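Local coordinates for putative transcriptional regulator (Bacillus cytotoxicus NVH 391-98, PDB 3K4H), which probably acts as a LacI-family transcriptional regulator whose two-lobed effector domain holds a glucose-containing glycan in the cleft between its lobes, at residues D114-A119 against R149-S154; S178-V183 against L208-K213; A198-I203 against S226-L231; L240-V245 against L279-C284; D244-Q249 against I272-K277. One frame throughout, in Å; residues are numbered along the deposited sequence.

Contact 1 of 5, residues D114-A119 against R149-S154; sequences DNYTAA and RLAGMS. With GLC (alpha-D-glucopyranose), chain C; GLC (alpha-D-glucopyranose), chain B.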
# COMPACT_ATOMS: atom_id res chain seq x y z
N ASP A 114 -1.95 4.61 -2.40
CA ASP A 114 -0.74 4.00 -2.93
C ASP A 114 -0.26 4.83 -4.10
O ASP A 114 -0.40 4.44 -5.27
CB ASP A 114 -0.99 2.56 -3.36
CG ASP A 114 0.27 1.86 -3.82
OD1 ASP A 114 0.17 0.69 -4.20
OD2 ASP A 114 1.35 2.49 -3.81
N ASN A 115 0.30 5.99 -3.76
CA ASN A 115 0.74 6.98 -4.71
C ASN A 115 1.77 6.45 -5.70
O ASN A 115 1.77 6.83 -6.86
CB ASN A 115 1.29 8.16 -3.96
CG ASN A 115 0.22 9.06 -3.47
OD1 ASN A 115 -0.70 9.38 -4.23
ND2 ASN A 115 0.29 9.47 -2.20
N TYR A 116 2.65 5.56 -5.23
CA TYR A 116 3.63 4.96 -6.11
C TYR A 116 2.92 4.26 -7.24
O TYR A 116 3.21 4.52 -8.41
CB TYR A 116 4.53 3.98 -5.37
CG TYR A 116 5.52 3.32 -6.28
CD1 TYR A 116 6.75 3.91 -6.55
CD2 TYR A 116 5.21 2.11 -6.91
CE1 TYR A 116 7.65 3.28 -7.41
CE2 TYR A 116 6.09 1.50 -7.75
CZ TYR A 116 7.30 2.09 -7.99
OH TYR A 116 8.15 1.45 -8.85
N THR A 117 1.97 3.40 -6.91
CA THR A 117 1.23 2.68 -7.92
C THR A 117 0.28 3.55 -8.74
O THR A 117 0.09 3.30 -9.94
CB THR A 117 0.50 1.49 -7.32
OG1 THR A 117 1.43 0.74 -6.53
CG2 THR A 117 -0.07 0.60 -8.41
N ALA A 118 -0.33 4.57 -8.12
CA ALA A 118 -1.23 5.41 -8.90
C ALA A 118 -0.42 6.02 -10.04
O ALA A 118 -0.83 5.91 -11.20
CB ALA A 118 -1.89 6.45 -8.05
N ALA A 119 0.76 6.58 -9.74
CA ALA A 119 1.64 7.24 -10.72
C ALA A 119 2.20 6.26 -11.74
O ALA A 119 2.28 6.58 -12.92
CB ALA A 119 2.77 8.00 -10.03
N ARG A 149 5.06 9.96 -6.18
CA ARG A 149 4.47 10.18 -7.50
C ARG A 149 5.55 10.29 -8.56
O ARG A 149 5.48 9.60 -9.59
CB ARG A 149 3.50 11.35 -7.49
CG ARG A 149 2.17 10.91 -6.94
CD ARG A 149 1.16 12.01 -6.84
NE ARG A 149 0.08 11.56 -5.97
CZ ARG A 149 -0.82 12.36 -5.39
NH1 ARG A 149 -0.79 13.66 -5.57
NH2 ARG A 149 -1.75 11.84 -4.60
N LEU A 150 6.59 11.07 -8.29
CA LEU A 150 7.79 10.98 -9.09
C LEU A 150 8.30 9.56 -9.26
O LEU A 150 8.56 9.12 -10.37
CB LEU A 150 8.91 11.85 -8.54
CG LEU A 150 10.10 11.89 -9.50
CD1 LEU A 150 9.67 12.25 -10.92
CD2 LEU A 150 11.15 12.85 -9.01
N ALA A 151 8.46 8.83 -8.16
CA ALA A 151 9.13 7.53 -8.18
C ALA A 151 8.41 6.53 -9.08
O ALA A 151 9.03 5.86 -9.86
CB ALA A 151 9.28 6.99 -6.77
N GLY A 152 7.08 6.47 -8.96
CA GLY A 152 6.24 5.59 -9.76
C GLY A 152 6.25 5.88 -11.25
O GLY A 152 6.28 4.96 -12.05
N MSE A 153 6.23 7.15 -11.64
CA MSE A 153 6.23 7.47 -13.06
C MSE A 153 7.64 7.19 -13.65
O MSE A 153 7.78 6.67 -14.78
CB MSE A 153 5.79 8.91 -13.30
CG MSE A 153 6.90 9.82 -13.81
SE MSE A 153 6.22 11.19 -15.02
CE MSE A 153 7.91 11.66 -15.86
N SER A 154 8.65 7.55 -12.86
CA SER A 154 10.04 7.35 -13.18
C SER A 154 10.35 5.87 -13.46
O SER A 154 10.92 5.54 -14.51
CB SER A 154 10.90 7.94 -12.07
OG SER A 154 12.26 7.55 -12.19
C1 GLC C . -2.21 14.81 0.96
C2 GLC C . -1.20 14.65 2.08
C3 GLC C . -0.13 13.69 1.57
C4 GLC C . -0.76 12.34 1.18
C5 GLC C . -1.90 12.54 0.21
C6 GLC C . -2.60 11.22 -0.01
O2 GLC C . -0.63 15.91 2.36
O3 GLC C . 0.87 13.63 2.56
O4 GLC C . 0.12 11.56 0.42
O5 GLC C . -2.80 13.55 0.68
O6 GLC C . -2.29 10.84 -1.32
C1 GLC B . -2.25 18.71 -2.56
C2 GLC B . -1.98 18.91 -1.08
C3 GLC B . -1.18 17.74 -0.54
C4 GLC B . -2.04 16.51 -0.76
C5 GLC B . -2.17 16.26 -2.26
C6 GLC B . -3.12 15.08 -2.53
O1 GLC B . -1.08 19.00 -3.28
O2 GLC B . -1.24 20.09 -0.89
O3 GLC B . -0.85 17.96 0.81
O4 GLC B . -1.50 15.37 -0.14
O5 GLC B . -2.68 17.41 -2.92
O6 GLC B . -2.81 14.39 -3.72
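Tyr-116 and Gly-152 mark the crossing of helical segments 115-119 and 149-154, whose axes come within 7.0 Å at a signed angle of -42°. Their parent helices, 115-128 and 144-159, belong to a fold of the periplasmic-binding-protein type, and the first turn of helix 115-128 faces the sugar cleft. At the crossing, CA of Gly-152 lies over one face of the Tyr-116 ring, a CH-pi contact 3.9 Å from the ring centroid, displaced toward the rim. CB of Ala-151 sits at the edge of the same ring, while the phenol oxygen bonds to Asp-155. Gly-152 CA also makes a CA-H...O contact with Tyr-116 O, 3.5 Å away, and CB of Ala-119 packs on the backbone of Arg-149. Nearer the ligand, Arg-149 runs out extended from CG to NE and grips a single amide oxygen side-on: NE and NH2 reach Asn-115 OD1 at 2.9 and 2.7 Å, both from the same face of the amide. The amide and guanidinium planes stand 80° apart. Phe-227 adds a cation-pi contact to this arginine. Asn-115 ND2 donates to O6 of the chain C glucose, and Arg-149 spreads NH1 (2.8 Å) and NH2 (2.9 Å) around O6 of the chain B glucose.

Contact 2 of 5, residues S178-V183 against L208-K213; sequences SGQQAV and LSALSK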
# COMPACT_ATOMS: atom_id res chain seq x y z
N SER A 178 2.13 28.11 -10.88
CA SER A 178 3.12 27.07 -10.99
C SER A 178 2.95 26.34 -12.32
O SER A 178 3.92 26.11 -13.04
CB SER A 178 2.97 26.11 -9.82
OG SER A 178 3.58 26.63 -8.66
N GLY A 179 1.71 25.98 -12.62
CA GLY A 179 1.35 25.37 -13.88
C GLY A 179 1.74 26.22 -15.08
O GLY A 179 2.11 25.67 -16.12
N GLN A 180 1.67 27.54 -14.95
CA GLN A 180 2.02 28.43 -16.04
C GLN A 180 3.51 28.54 -16.26
O GLN A 180 3.96 28.68 -17.40
CB GLN A 180 1.42 29.83 -15.84
CG GLN A 180 -0.09 29.87 -15.98
CD GLN A 180 -0.74 30.87 -15.05
OE1 GLN A 180 -0.10 31.82 -14.58
NE2 GLN A 180 -2.03 30.67 -14.76
N GLN A 181 4.29 28.50 -15.18
CA GLN A 181 5.74 28.65 -15.31
C GLN A 181 6.31 27.34 -15.83
O GLN A 181 7.26 27.32 -16.62
CB GLN A 181 6.39 29.05 -13.99
CG GLN A 181 5.82 30.33 -13.35
CD GLN A 181 6.32 30.57 -11.92
OE1 GLN A 181 5.59 30.37 -10.94
NE2 GLN A 181 7.58 30.99 -11.79
N ALA A 182 5.69 26.24 -15.41
CA ALA A 182 6.03 24.92 -15.90
C ALA A 182 5.88 24.85 -17.42
O ALA A 182 6.78 24.38 -18.13
CB ALA A 182 5.19 23.87 -15.23
N VAL A 183 4.74 25.32 -17.92
CA VAL A 183 4.49 25.31 -19.35
C VAL A 183 5.51 26.18 -20.04
O VAL A 183 6.02 25.83 -21.08
CB VAL A 183 3.04 25.72 -19.69
CG1 VAL A 183 2.89 26.10 -21.12
CG2 VAL A 183 2.09 24.55 -19.39
N LEU A 208 -3.10 23.68 -18.38
CA LEU A 208 -4.12 23.90 -19.40
C LEU A 208 -4.25 25.33 -19.89
O LEU A 208 -4.28 25.57 -21.08
CB LEU A 208 -5.47 23.51 -18.86
CG LEU A 208 -6.14 22.26 -19.35
CD1 LEU A 208 -7.49 22.26 -18.69
CD2 LEU A 208 -6.30 22.33 -20.88
N SER A 209 -4.38 26.29 -19.00
CA SER A 209 -4.59 27.64 -19.49
C SER A 209 -3.33 28.11 -20.19
O SER A 209 -3.40 28.81 -21.19
CB SER A 209 -4.96 28.61 -18.35
OG SER A 209 -5.33 27.89 -17.19
N ALA A 210 -2.17 27.71 -19.68
CA ALA A 210 -0.92 28.23 -20.18
C ALA A 210 -0.68 27.67 -21.57
O ALA A 210 -0.23 28.37 -22.47
CB ALA A 210 0.21 27.87 -19.25
N LEU A 211 -1.00 26.40 -21.72
CA LEU A 211 -0.83 25.70 -22.97
C LEU A 211 -1.77 26.32 -24.01
O LEU A 211 -1.46 26.39 -25.21
CB LEU A 211 -1.14 24.23 -22.72
CG LEU A 211 -0.14 23.13 -23.11
CD1 LEU A 211 1.28 23.51 -22.99
CD2 LEU A 211 -0.40 21.92 -22.25
N SER A 212 -2.92 26.80 -23.54
CA SER A 212 -3.89 27.39 -24.43
C SER A 212 -3.56 28.83 -24.74
O SER A 212 -3.90 29.32 -25.81
CB SER A 212 -5.29 27.28 -23.85
OG SER A 212 -5.77 25.97 -24.00
N LYS A 213 -2.91 29.52 -23.82
CA LYS A 213 -2.50 30.88 -24.13
C LYS A 213 -1.44 30.83 -25.24
O LYS A 213 -1.34 31.73 -26.05
CB LYS A 213 -1.99 31.61 -22.89
CG LYS A 213 -2.00 33.13 -23.02
CD LYS A 213 -1.20 33.80 -21.88
CE LYS A 213 -1.67 35.23 -21.57
NZ LYS A 213 -1.95 36.06 -22.80
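Val-183 and Ala-210 meet CB to CB at 3.6 Å, and the methyl of Ala-210 touches both Val-183 and Gln-180. Both branches of the valine take part. CG1, anti to the backbone N (chi1 162°), reaches CD1 of Leu-211 at 3.6 Å, and CG2 lies beside the same leucine methyl as well as Ala-210 CB. Gln-180 adds the aliphatic part of its chain to the alanine methyl, with CG 3.8 Å from Ala-210 CB. Behind these side chains are segments 178-183 and 208-213 of helices 176-187 and 201-213, the segment axes 8.2 Å apart and crossing at -43°. The backbones come nearest at Gln-180 and Ala-210, where the CA atoms are 5.1 Å apart. These are two helices of the alpha/beta lobe that carries the parallel strands 134-138 and 195-198. Further out, Leu-211 also packs on Val-222, just ahead of strand 223-227, and Ser-178 OG is held by Asp-173 O and Ser-175 OG near the start of its helix. Between these two segments the contact rests on apolar packing, without a hydrogen bond across it, which implies that the fit of methyl and methylene groups holds them together here.

Contact 3 of 5, residues A198-I203 against S226-L231; sequences ATDDLI and SFNNAL. With GLC (alpha-D-glucopyranose), chain B.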
# COMPACT_ATOMS: atom_id res chain seq x y z
N ALA A 198 0.71 16.03 -13.76
CA ALA A 198 0.68 17.01 -12.70
C ALA A 198 0.24 16.32 -11.44
O ALA A 198 -0.71 15.56 -11.45
CB ALA A 198 -0.28 18.08 -13.07
N THR A 199 0.95 16.59 -10.36
CA THR A 199 0.67 15.92 -9.08
C THR A 199 -0.48 16.59 -8.31
O THR A 199 -0.87 16.09 -7.26
CB THR A 199 1.91 15.89 -8.20
OG1 THR A 199 2.42 17.22 -8.06
CG2 THR A 199 2.98 15.01 -8.83
N ASP A 200 -1.04 17.67 -8.87
CA ASP A 200 -2.15 18.40 -8.27
C ASP A 200 -3.00 19.15 -9.32
O ASP A 200 -2.46 19.87 -10.16
CB ASP A 200 -1.58 19.40 -7.25
CG ASP A 200 -2.66 20.14 -6.49
OD1 ASP A 200 -2.73 19.91 -5.28
OD2 ASP A 200 -3.43 20.95 -7.08
N ASP A 201 -4.32 19.02 -9.23
CA ASP A 201 -5.26 19.70 -10.13
C ASP A 201 -5.01 21.20 -10.30
O ASP A 201 -5.22 21.73 -11.39
CB ASP A 201 -6.70 19.45 -9.71
CG ASP A 201 -7.22 18.09 -10.19
OD1 ASP A 201 -6.44 17.36 -10.81
OD2 ASP A 201 -8.39 17.74 -9.96
N LEU A 202 -4.57 21.89 -9.25
CA LEU A 202 -4.27 23.32 -9.39
C LEU A 202 -3.26 23.53 -10.49
O LEU A 202 -3.41 24.44 -11.30
CB LEU A 202 -3.77 23.94 -8.10
CG LEU A 202 -4.92 24.34 -7.17
CD1 LEU A 202 -4.40 25.09 -5.94
CD2 LEU A 202 -6.04 25.12 -7.93
N ILE A 203 -2.24 22.68 -10.50
CA ILE A 203 -1.16 22.74 -11.46
C ILE A 203 -1.68 22.29 -12.83
O ILE A 203 -1.28 22.82 -13.85
CB ILE A 203 0.00 21.82 -11.03
CG1 ILE A 203 0.39 22.11 -9.57
CG2 ILE A 203 1.20 22.00 -11.96
CD1 ILE A 203 1.44 21.18 -8.98
N SER A 226 -3.63 14.65 -14.22
CA SER A 226 -3.36 15.26 -12.95
C SER A 226 -4.00 14.47 -11.84
O SER A 226 -4.57 13.46 -12.05
CB SER A 226 -3.88 16.67 -12.92
OG SER A 226 -4.71 16.84 -11.82
N PHE A 227 -3.91 14.96 -10.63
CA PHE A 227 -4.34 14.22 -9.48
C PHE A 227 -5.31 14.97 -8.63
O PHE A 227 -5.27 16.14 -8.58
CB PHE A 227 -3.16 13.95 -8.59
CG PHE A 227 -2.49 12.69 -8.84
CD1 PHE A 227 -2.77 11.61 -8.11
CD2 PHE A 227 -1.51 12.59 -9.74
CE1 PHE A 227 -2.13 10.46 -8.34
CE2 PHE A 227 -0.89 11.44 -9.96
CZ PHE A 227 -1.19 10.39 -9.26
N ASN A 228 -6.14 14.26 -7.92
CA ASN A 228 -7.09 14.78 -6.96
C ASN A 228 -8.52 15.12 -7.31
O ASN A 228 -9.30 15.24 -6.44
CB ASN A 228 -6.56 16.13 -6.55
CG ASN A 228 -5.46 16.07 -5.55
OD1 ASN A 228 -4.99 17.09 -5.12
ND2 ASN A 228 -5.05 14.91 -5.18
N ASN A 229 -8.95 15.12 -8.53
CA ASN A 229 -10.36 15.29 -8.75
C ASN A 229 -11.08 16.48 -8.19
O ASN A 229 -12.15 16.37 -7.69
CB ASN A 229 -11.08 14.05 -8.36
CG ASN A 229 -12.42 13.97 -8.95
OD1 ASN A 229 -12.85 14.86 -9.63
ND2 ASN A 229 -13.09 12.91 -8.70
N ALA A 230 -10.49 17.64 -8.28
CA ALA A 230 -11.13 18.83 -7.83
C ALA A 230 -12.32 19.12 -8.64
O ALA A 230 -12.35 18.89 -9.80
CB ALA A 230 -10.23 19.93 -7.94
N LEU A 231 -13.31 19.70 -8.04
CA LEU A 231 -14.52 19.95 -8.72
C LEU A 231 -14.20 20.75 -9.91
O LEU A 231 -14.85 20.69 -10.89
CB LEU A 231 -15.40 20.77 -7.83
CG LEU A 231 -16.64 21.32 -8.48
CD1 LEU A 231 -17.67 20.27 -8.45
CD2 LEU A 231 -17.13 22.49 -7.74
C1 GLC B . -2.25 18.71 -2.56
C2 GLC B . -1.98 18.91 -1.08
C3 GLC B . -1.18 17.74 -0.54
C4 GLC B . -2.04 16.51 -0.76
C5 GLC B . -2.17 16.26 -2.26
C6 GLC B . -3.12 15.08 -2.53
O1 GLC B . -1.08 19.00 -3.28
O2 GLC B . -1.24 20.09 -0.89
O3 GLC B . -0.85 17.96 0.81
O4 GLC B . -1.50 15.37 -0.14
O5 GLC B . -2.68 17.41 -2.92
O6 GLC B . -2.81 14.39 -3.72
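Asp-201 turns CG anti to its own carbonyl carbon (chi1 -81°), which puts CG on the side of the turn that contains Ala-230, whereas Asp-200 has CG anti to the backbone N (chi1 -176°) and faces the sugar. Asp-201 OD2 takes the N-H of Ala-230 at 2.7 Å, on the anti side and slightly out of the carboxylate plane. OD1 of the same group is also hydrogen-bonded to Thr-242 OG1 on the next strand, though its exact position is less sure. The backbone helps only weakly: Asp-201 N to Phe-227 O is a bent bond of 3.1 Å. The two segments sit at the ends of parallel strands 195-198 and 223-227, joined through helix 201-213 as a beta-alpha-beta unit, and the turns after these strands help line the glycan pocket. Asp-200 serves both helix and ligand. Its OD2 is the N-cap acceptor for Leu-202 N at 2.6 Å, while OD1 accepts from O1 of the chain B glucose at 2.7 Å and also from Asn-25 ND2 of the other lobe. Asn-228 belongs to the same pocket. Ala-198 O lies at the edge of the Phe-227 ring, 3.5 Å from CD2, and Thr-199 O packs against Phe-227 CB.

Contact 4 of 5, residues L240-V245 against L279-C284; sequences LSTVDV and LKRQTC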
# COMPACT_ATOMS: atom_id res chain seq x y z
N LEU A 240 -10.50 17.69 -17.31
CA LEU A 240 -9.24 17.04 -17.00
C LEU A 240 -9.24 15.63 -16.55
O LEU A 240 -9.89 15.30 -15.63
CB LEU A 240 -8.68 17.75 -15.83
CG LEU A 240 -7.45 18.60 -15.83
CD1 LEU A 240 -7.23 18.88 -14.44
CD2 LEU A 240 -6.35 17.84 -16.32
N SER A 241 -8.42 14.80 -17.16
CA SER A 241 -8.21 13.48 -16.64
C SER A 241 -7.48 13.64 -15.37
O SER A 241 -6.56 14.37 -15.30
CB SER A 241 -7.37 12.73 -17.60
OG SER A 241 -7.97 12.77 -18.83
N THR A 242 -7.86 12.91 -14.36
CA THR A 242 -7.32 13.18 -13.07
C THR A 242 -7.41 11.96 -12.25
O THR A 242 -8.20 11.14 -12.52
CB THR A 242 -8.16 14.23 -12.49
OG1 THR A 242 -7.45 14.90 -11.48
CG2 THR A 242 -9.29 13.64 -11.94
N VAL A 243 -6.65 11.83 -11.20
CA VAL A 243 -6.82 10.63 -10.45
C VAL A 243 -7.58 10.96 -9.22
O VAL A 243 -7.16 11.78 -8.49
CB VAL A 243 -5.51 10.14 -9.95
CG1 VAL A 243 -5.68 9.02 -9.07
CG2 VAL A 243 -4.63 9.78 -11.04
N ASP A 244 -8.69 10.29 -8.99
CA ASP A 244 -9.49 10.50 -7.81
C ASP A 244 -8.82 9.71 -6.79
O ASP A 244 -8.47 8.62 -6.98
CB ASP A 244 -10.91 10.06 -7.96
CG ASP A 244 -11.76 10.48 -6.82
OD1 ASP A 244 -11.34 10.31 -5.68
OD2 ASP A 244 -12.82 11.03 -7.04
N VAL A 245 -8.64 10.32 -5.67
CA VAL A 245 -7.72 9.91 -4.66
C VAL A 245 -8.53 9.86 -3.35
O VAL A 245 -8.00 9.60 -2.28
CB VAL A 245 -6.57 10.94 -4.67
CG1 VAL A 245 -6.65 11.92 -3.50
CG2 VAL A 245 -5.25 10.27 -4.79
N LEU A 279 -9.52 8.69 -13.56
CA LEU A 279 -10.65 9.03 -14.36
C LEU A 279 -10.18 9.63 -15.60
O LEU A 279 -9.65 10.68 -15.58
CB LEU A 279 -11.42 10.13 -13.72
CG LEU A 279 -11.79 9.92 -12.30
CD1 LEU A 279 -12.45 11.09 -11.84
CD2 LEU A 279 -12.68 8.79 -12.27
N LYS A 280 -10.42 8.99 -16.72
CA LYS A 280 -9.98 9.56 -17.95
C LYS A 280 -11.10 10.37 -18.47
O LYS A 280 -12.13 9.87 -18.74
CB LYS A 280 -9.66 8.47 -18.91
CG LYS A 280 -9.42 7.19 -18.25
CD LYS A 280 -8.47 6.35 -19.00
CE LYS A 280 -8.31 5.08 -18.28
NZ LYS A 280 -7.37 4.21 -18.92
N ARG A 281 -10.89 11.66 -18.54
CA ARG A 281 -11.90 12.49 -19.08
C ARG A 281 -11.52 12.89 -20.47
O ARG A 281 -11.47 12.08 -21.34
CB ARG A 281 -12.12 13.70 -18.19
CG ARG A 281 -12.28 13.39 -16.72
CD ARG A 281 -13.28 14.27 -16.00
NE ARG A 281 -12.82 14.78 -14.72
CZ ARG A 281 -13.41 14.55 -13.57
NH1 ARG A 281 -12.92 15.05 -12.48
NH2 ARG A 281 -14.47 13.82 -13.51
N GLN A 282 -11.29 14.16 -20.68
CA GLN A 282 -10.91 14.66 -21.98
C GLN A 282 -9.54 15.19 -22.35
O GLN A 282 -9.41 15.78 -23.36
CB GLN A 282 -12.02 15.53 -22.47
CG GLN A 282 -13.18 14.66 -22.70
CD GLN A 282 -14.45 15.24 -22.28
OE1 GLN A 282 -14.88 16.21 -22.83
NE2 GLN A 282 -15.08 14.63 -21.30
N THR A 283 -8.54 15.02 -21.54
CA THR A 283 -7.27 15.65 -21.82
C THR A 283 -6.23 14.74 -22.34
O THR A 283 -5.11 15.08 -22.34
CB THR A 283 -6.71 16.32 -20.62
OG1 THR A 283 -6.94 15.52 -19.48
CG2 THR A 283 -7.39 17.58 -20.41
N CYS A 284 -6.62 13.57 -22.76
CA CYS A 284 -5.67 12.63 -23.31
C CYS A 284 -6.02 12.10 -24.68
O CYS A 284 -7.14 11.77 -24.94
CB CYS A 284 -5.48 11.51 -22.33
SG CYS A 284 -4.56 12.02 -21.04
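The guanidinium of Arg-281 has the carbonyl oxygen of Leu-240 near its edge and CD1 of Leu-279 over one face, displaced toward the rim. NE donates to Leu-240 O at 3.1 Å, with the oxygen tilted 21° from the guanidinium plane. CG, anti to the carbonyl carbon of Arg-281 (chi1 -49°), also lies against Leu-240 O. The chain then bends at chi2 and chi3. NH1 goes to Asn-229 OD1 and Ser-233 OG, so the arginine links this edge of the lobe to the turn after strand 223-227 and to helix 231-235. The side chain of Thr-242 lies alongside both Leu-279 and Arg-281, pointing the same way, and brings CG2 to 4.1 Å from Leu-279 CD1. Along the backbone, Thr-242 and Leu-279 form an antiparallel hydrogen-bonded pair, with N to O distances of 3.1 and 3.0 Å. This pair lies where strand 277-279 adds an antiparallel edge to the otherwise parallel sheet of the lobe. Past it the chain leaves the ladder, and side-chain hydroxyls take over the bonding. Ser-241 OG accepts from Arg-281 N at 3.1 Å. Thr-283 OG1 receives both Ser-241 N, nearly straight at 2.8 Å and 175°, and Ser-241 OG at 3.0 Å. The same OG1 is bonded to Ile-224 O on strand 223-227 as well.

Contact 5 of 5, residues D244-Q249 against I272-K277; sequences DVNIYQ and IIIPHK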
# COMPACT_ATOMS: atom_id res chain seq x y z
N ASP A 244 -8.69 10.29 -8.99
CA ASP A 244 -9.49 10.50 -7.81
C ASP A 244 -8.82 9.71 -6.79
O ASP A 244 -8.47 8.62 -6.98
CB ASP A 244 -10.91 10.06 -7.96
CG ASP A 244 -11.76 10.48 -6.82
OD1 ASP A 244 -11.34 10.31 -5.68
OD2 ASP A 244 -12.82 11.03 -7.04
N VAL A 245 -8.64 10.32 -5.67
CA VAL A 245 -7.72 9.91 -4.66
C VAL A 245 -8.53 9.86 -3.35
O VAL A 245 -8.00 9.60 -2.28
CB VAL A 245 -6.57 10.94 -4.67
CG1 VAL A 245 -6.65 11.92 -3.50
CG2 VAL A 245 -5.25 10.27 -4.79
N ASN A 246 -9.83 10.10 -3.46
CA ASN A 246 -10.77 9.89 -2.37
C ASN A 246 -10.49 10.68 -1.10
O ASN A 246 -10.55 10.13 0.01
CB ASN A 246 -10.84 8.41 -2.04
CG ASN A 246 -12.16 7.81 -2.42
OD1 ASN A 246 -13.12 7.90 -1.66
ND2 ASN A 246 -12.22 7.18 -3.57
N ILE A 247 -10.24 11.97 -1.28
CA ILE A 247 -9.80 12.87 -0.25
C ILE A 247 -10.62 12.72 1.03
O ILE A 247 -10.06 12.67 2.14
CB ILE A 247 -9.87 14.33 -0.74
CG1 ILE A 247 -8.95 14.55 -1.95
CG2 ILE A 247 -9.47 15.30 0.38
CD1 ILE A 247 -9.52 15.46 -3.00
N TYR A 248 -11.93 12.64 0.88
CA TYR A 248 -12.82 12.60 2.02
C TYR A 248 -12.48 11.39 2.88
O TYR A 248 -12.40 11.49 4.11
CB TYR A 248 -14.27 12.51 1.51
CG TYR A 248 -15.32 12.26 2.57
CD1 TYR A 248 -16.01 13.32 3.13
CD2 TYR A 248 -15.61 10.97 3.01
CE1 TYR A 248 -17.00 13.11 4.10
CE2 TYR A 248 -16.59 10.74 3.97
CZ TYR A 248 -17.28 11.82 4.50
OH TYR A 248 -18.23 11.65 5.47
N GLN A 249 -12.30 10.24 2.24
CA GLN A 249 -12.10 9.00 2.97
C GLN A 249 -10.71 9.04 3.64
O GLN A 249 -10.55 8.51 4.75
CB GLN A 249 -12.29 7.79 2.07
CG GLN A 249 -13.02 6.63 2.75
CD GLN A 249 -14.48 6.95 3.22
OE1 GLN A 249 -15.32 7.44 2.44
NE2 GLN A 249 -14.78 6.62 4.48
N ILE A 272 -3.01 2.72 6.57
CA ILE A 272 -4.32 2.50 5.92
C ILE A 272 -4.31 3.03 4.49
O ILE A 272 -4.08 4.22 4.27
CB ILE A 272 -5.47 3.16 6.73
CG1 ILE A 272 -5.44 2.60 8.16
CG2 ILE A 272 -6.80 2.90 6.09
CD1 ILE A 272 -6.61 2.98 9.08
N ILE A 273 -4.55 2.17 3.51
CA ILE A 273 -4.45 2.59 2.12
C ILE A 273 -5.84 2.75 1.49
O ILE A 273 -6.58 1.77 1.36
CB ILE A 273 -3.59 1.61 1.28
CG1 ILE A 273 -2.18 1.49 1.86
CG2 ILE A 273 -3.52 2.05 -0.18
CD1 ILE A 273 -1.45 2.80 2.08
N ILE A 274 -6.17 3.98 1.12
CA ILE A 274 -7.47 4.31 0.54
C ILE A 274 -7.35 4.20 -0.98
O ILE A 274 -6.39 4.70 -1.57
CB ILE A 274 -7.89 5.76 0.97
CG1 ILE A 274 -8.71 5.78 2.27
CG2 ILE A 274 -8.72 6.45 -0.08
CD1 ILE A 274 -7.97 5.37 3.51
N PRO A 275 -8.33 3.57 -1.64
CA PRO A 275 -8.23 3.40 -3.09
C PRO A 275 -8.28 4.70 -3.86
O PRO A 275 -8.96 5.66 -3.48
CB PRO A 275 -9.48 2.60 -3.44
CG PRO A 275 -9.94 2.00 -2.16
CD PRO A 275 -9.60 3.04 -1.14
N HIS A 276 -7.55 4.69 -4.97
CA HIS A 276 -7.56 5.76 -5.95
C HIS A 276 -8.21 5.24 -7.23
O HIS A 276 -8.38 4.05 -7.39
CB HIS A 276 -6.13 6.19 -6.23
CG HIS A 276 -5.30 5.13 -6.87
ND1 HIS A 276 -4.62 4.17 -6.15
CD2 HIS A 276 -5.04 4.87 -8.18
CE1 HIS A 276 -3.97 3.38 -6.98
NE2 HIS A 276 -4.20 3.78 -8.21
N LYS A 277 -8.57 6.14 -8.14
CA LYS A 277 -9.16 5.78 -9.43
C LYS A 277 -8.73 6.77 -10.49
O LYS A 277 -8.91 7.97 -10.35
CB LYS A 277 -10.67 5.84 -9.32
CG LYS A 277 -11.36 4.77 -10.10
CD LYS A 277 -12.73 5.24 -10.53
CE LYS A 277 -13.53 4.12 -11.20
NZ LYS A 277 -14.45 3.61 -10.14
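Two of the chain segments that cross between the lobes run side by side here, in the hinge next to the sugar cleft. Asp-244 and Lys-277 form an antiparallel hydrogen-bonded pair, both N to O distances being 2.7 Å, and close the ladder on the side of the C-terminal lobe. Beyond them the chains part. Asp-244 OD1 accepts from Asn-246 N at 2.7 Å, an Asx turn that leads into helix 247-264, while OD2 is bonded to Asn-229 ND2. Ile-274 packs against the start of that helix: CG2 touches Asn-246 CB at 3.5 Å, and CG1 lies 4.1 Å from Gln-249 CB. Asn-113, on the third crossing segment, uses ND2 to bond both Val-245 O and Ile-274 O. His-276 NE2 is tied to Glu-121, and Ile-273 pairs with a strand of the second subunit, which carries the sheet across the dimer interface. Neighbouring crossovers of this kind are typical of the hinge in LacI-type periplasmic-binding-protein folds.

Contacts 1, 3 and 5 gather round the glycan, while contacts 2 and 4 lie farther back in the C-terminal lobe. Contacts 1 and 3, with centres 15 Å apart, both hold the chain B glucose and meet through Arg-149 and Phe-227. Contacts 3 and 4 are centred 9 Å apart on neighbouring strands 223-227 and 241-244. Contact 4 passes directly into contact 5, sharing Asp-244 and Val-245, where strand 241-244 gives way to the hinge. His-276 of contact 5 packs on Ala-118 of contact 1. Contact 2 reaches contact 3 through helix 201-213, but its centre is about 27 Å from that of contact 5.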